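Local coordinates for surface glycan binding protein B (Bacteroides ovatus, PDB 6E57) that binds mixed-linkage beta-glucan, with a heptasaccharide held in its glycan pocket, and probably serves cereal beta-glucan uptake at the bacterial surface, at residues Ala102-Leu107 / Leu124-Pro129. Sequence-based numbering, arbitrary orientation.
Sequences AGTYNL and LVVVNP
Y105, V125, V127 and L107 gather on the buried face of two paired strands, where the tyrosine ring lies against V127 and its CB beside that of V125. CE1 of Y105 meets CG2 of V127 at 3.7 Å, the two side chains slanting across each other, while the carbonyl oxygen of V125 lies at the ring edge, in its plane. The first torsion (chi1 -62°) sets CG of Y105 beside its own backbone N and so carries the ring along the strand toward V127. At the other end, CG2 of V125 packs against CB and CD2 of L107, 3.8 Å from each. L63 and I65 of strand 63-70 add to this apolar layer, as does I81 of strand 75-81. With an alanine in place of Y105, V127 CG2 would probably lose the ring carbon packed against it, and the backbone oxygen of K101 the hydroxyl that bonds to it.

The segments are the root of an antiparallel beta hairpin, strands 103-113 and 118-128, which occupies the middle of a mixed five-stranded sheet in the N-terminal beta domain, well away from the glycan pocket. The axes of segments 103-107 and 124-128 lie at 157°, close to antiparallel. Four backbone bonds tie them, two each at the hydrogen-bonded pairs G103-V127 and Y105-V125. V127 N reaches G103 O at 2.7 Å, almost in line with the carbonyl, whereas V127 O takes G103 N on an in-plane lone pair. G103 adopts phi 148°, a backbone shape in which any side chain would collide with the oxygen of A102. Beyond it, A102 CB touches P129 CB at 4.1 Å.

On the reverse face T104 and V126 stand side by side, OG1 4.0 Å from CG2 of the valine, and N106 ND2 bonds to E122. N128 ND2 hydrogen-bonds N56, while T104 N and O bond to D213 and R199 on the side turned from strand 124-128.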
loop_
_atom_site.group_PDB
_atom_site.type_symbol
_atom_site.label_atom_id
_atom_site.label_comp_id
_atom_site.label_asym_id
_atom_site.label_seq_id
_atom_site.Cartn_x
_atom_site.Cartn_y
_atom_site.Cartn_z
ATOM N N ALA A 102 -11.445 -7.639 -16.901
ATOM C CA ALA A 102 -11.436 -7.142 -15.520
ATOM C C ALA A 102 -10.280 -6.149 -15.341
ATOM O O ALA A 102 -9.215 -6.306 -15.950
ATOM C CB ALA A 102 -11.326 -8.286 -14.543
ATOM N N GLY A 103 -10.513 -5.121 -14.515
ATOM C CA GLY A 103 -9.486 -4.152 -14.144
ATOM C C GLY A 103 -10.056 -2.763 -13.911
ATOM O O GLY A 103 -11.275 -2.562 -13.944
ATOM N N THR A 104 -9.150 -1.813 -13.659
ATOM C CA THR A 104 -9.465 -0.399 -13.506
ATOM C C THR A 104 -8.788 0.358 -14.653
ATOM O O THR A 104 -7.604 0.168 -14.904
ATOM C CB THR A 104 -9.045 0.103 -12.118
ATOM O OG1 THR A 104 -9.895 -0.542 -11.170
ATOM C CG2 THR A 104 -9.146 1.604 -11.959
ATOM N N TYR A 105 -9.562 1.206 -15.339
ATOM C CA TYR A 105 -9.145 1.849 -16.579
ATOM C C TYR A 105 -9.331 3.365 -16.475
ATOM O O TYR A 105 -10.294 3.837 -15.874
ATOM C CB TYR A 105 -9.977 1.334 -17.756
ATOM C CG TYR A 105 -9.838 -0.140 -18.030
ATOM C CD1 TYR A 105 -10.612 -1.070 -17.355
ATOM C CD2 TYR A 105 -8.929 -0.606 -18.965
ATOM C CE1 TYR A 105 -10.485 -2.427 -17.602
ATOM C CE2 TYR A 105 -8.790 -1.958 -19.226
ATOM C CZ TYR A 105 -9.571 -2.873 -18.542
ATOM O OH TYR A 105 -9.434 -4.205 -18.804
ATOM N N ASN A 106 -8.411 4.109 -17.095
ATOM C CA ASN A 106 -8.572 5.539 -17.298
ATOM C C ASN A 106 -9.402 5.755 -18.570
ATOM O O ASN A 106 -9.056 5.234 -19.630
ATOM C CB ASN A 106 -7.222 6.256 -17.372
ATOM C CG ASN A 106 -7.370 7.743 -17.613
ATOM O OD1 ASN A 106 -7.675 8.172 -18.727
ATOM N ND2 ASN A 106 -7.163 8.533 -16.574
ATOM N N LEU A 107 -10.495 6.520 -18.448
ATOM C CA LEU A 107 -11.358 6.886 -19.573
ATOM C C LEU A 107 -11.308 8.404 -19.769
ATOM O O LEU A 107 -11.582 9.147 -18.831
ATOM C CB LEU A 107 -12.792 6.425 -19.289
ATOM C CG LEU A 107 -13.839 6.854 -20.318
ATOM C CD1 LEU A 107 -13.510 6.297 -21.696
ATOM C CD2 LEU A 107 -15.236 6.426 -19.889
ATOM N N LEU A 124 -12.460 7.099 -13.998
ATOM C CA LEU A 124 -12.077 5.701 -13.907
ATOM C C LEU A 124 -13.260 4.825 -14.336
ATOM O O LEU A 124 -14.419 5.180 -14.106
ATOM C CB LEU A 124 -11.656 5.386 -12.468
ATOM C CG LEU A 124 -10.425 6.130 -11.952
ATOM C CD1 LEU A 124 -10.172 5.797 -10.489
ATOM C CD2 LEU A 124 -9.193 5.817 -12.792
ATOM N N VAL A 125 -12.941 3.694 -14.975
ATOM C CA VAL A 125 -13.894 2.632 -15.282
ATOM C C VAL A 125 -13.427 1.368 -14.552
ATOM O O VAL A 125 -12.349 0.843 -14.836
ATOM C CB VAL A 125 -14.016 2.403 -16.801
ATOM C CG1 VAL A 125 -14.773 1.123 -17.128
ATOM C CG2 VAL A 125 -14.655 3.595 -17.499
ATOM N N VAL A 126 -14.241 0.901 -13.602
ATOM C CA VAL A 126 -13.930 -0.283 -12.821
ATOM C C VAL A 126 -14.716 -1.460 -13.409
ATOM O O VAL A 126 -15.939 -1.398 -13.544
ATOM C CB VAL A 126 -14.234 -0.068 -11.324
ATOM C CG1 VAL A 126 -13.877 -1.289 -10.487
ATOM C CG2 VAL A 126 -13.530 1.168 -10.787
ATOM N N VAL A 127 -13.982 -2.520 -13.766
ATOM C CA VAL A 127 -14.537 -3.734 -14.354
ATOM C C VAL A 127 -14.219 -4.904 -13.412
ATOM O O VAL A 127 -13.064 -5.315 -13.293
ATOM C CB VAL A 127 -13.982 -3.964 -15.773
ATOM C CG1 VAL A 127 -14.657 -5.138 -16.462
ATOM C CG2 VAL A 127 -14.090 -2.708 -16.626
ATOM N N ASN A 128 -15.256 -5.417 -12.739
ATOM C CA ASN A 128 -15.114 -6.451 -11.711
ATOM C C ASN A 128 -15.126 -7.831 -12.360
ATOM O O ASN A 128 -15.862 -8.065 -13.317
ATOM C CB ASN A 128 -16.223 -6.361 -10.661
ATOM C CG ASN A 128 -16.318 -4.988 -10.033
ATOM O OD1 ASN A 128 -15.373 -4.524 -9.396
ATOM N ND2 ASN A 128 -17.450 -4.331 -10.211
ATOM N N PRO A 129 -14.329 -8.795 -11.849
ATOM C CA PRO A 129 -14.349 -10.161 -12.371
ATOM C C PRO A 129 -15.576 -10.932 -11.862
ATOM O O PRO A 129 -16.239 -10.481 -10.930
ATOM C CB PRO A 129 -13.044 -10.751 -11.819
ATOM C CG PRO A 129 -12.840 -10.027 -10.502
ATOM C CD PRO A 129 -13.385 -8.632 -10.732
#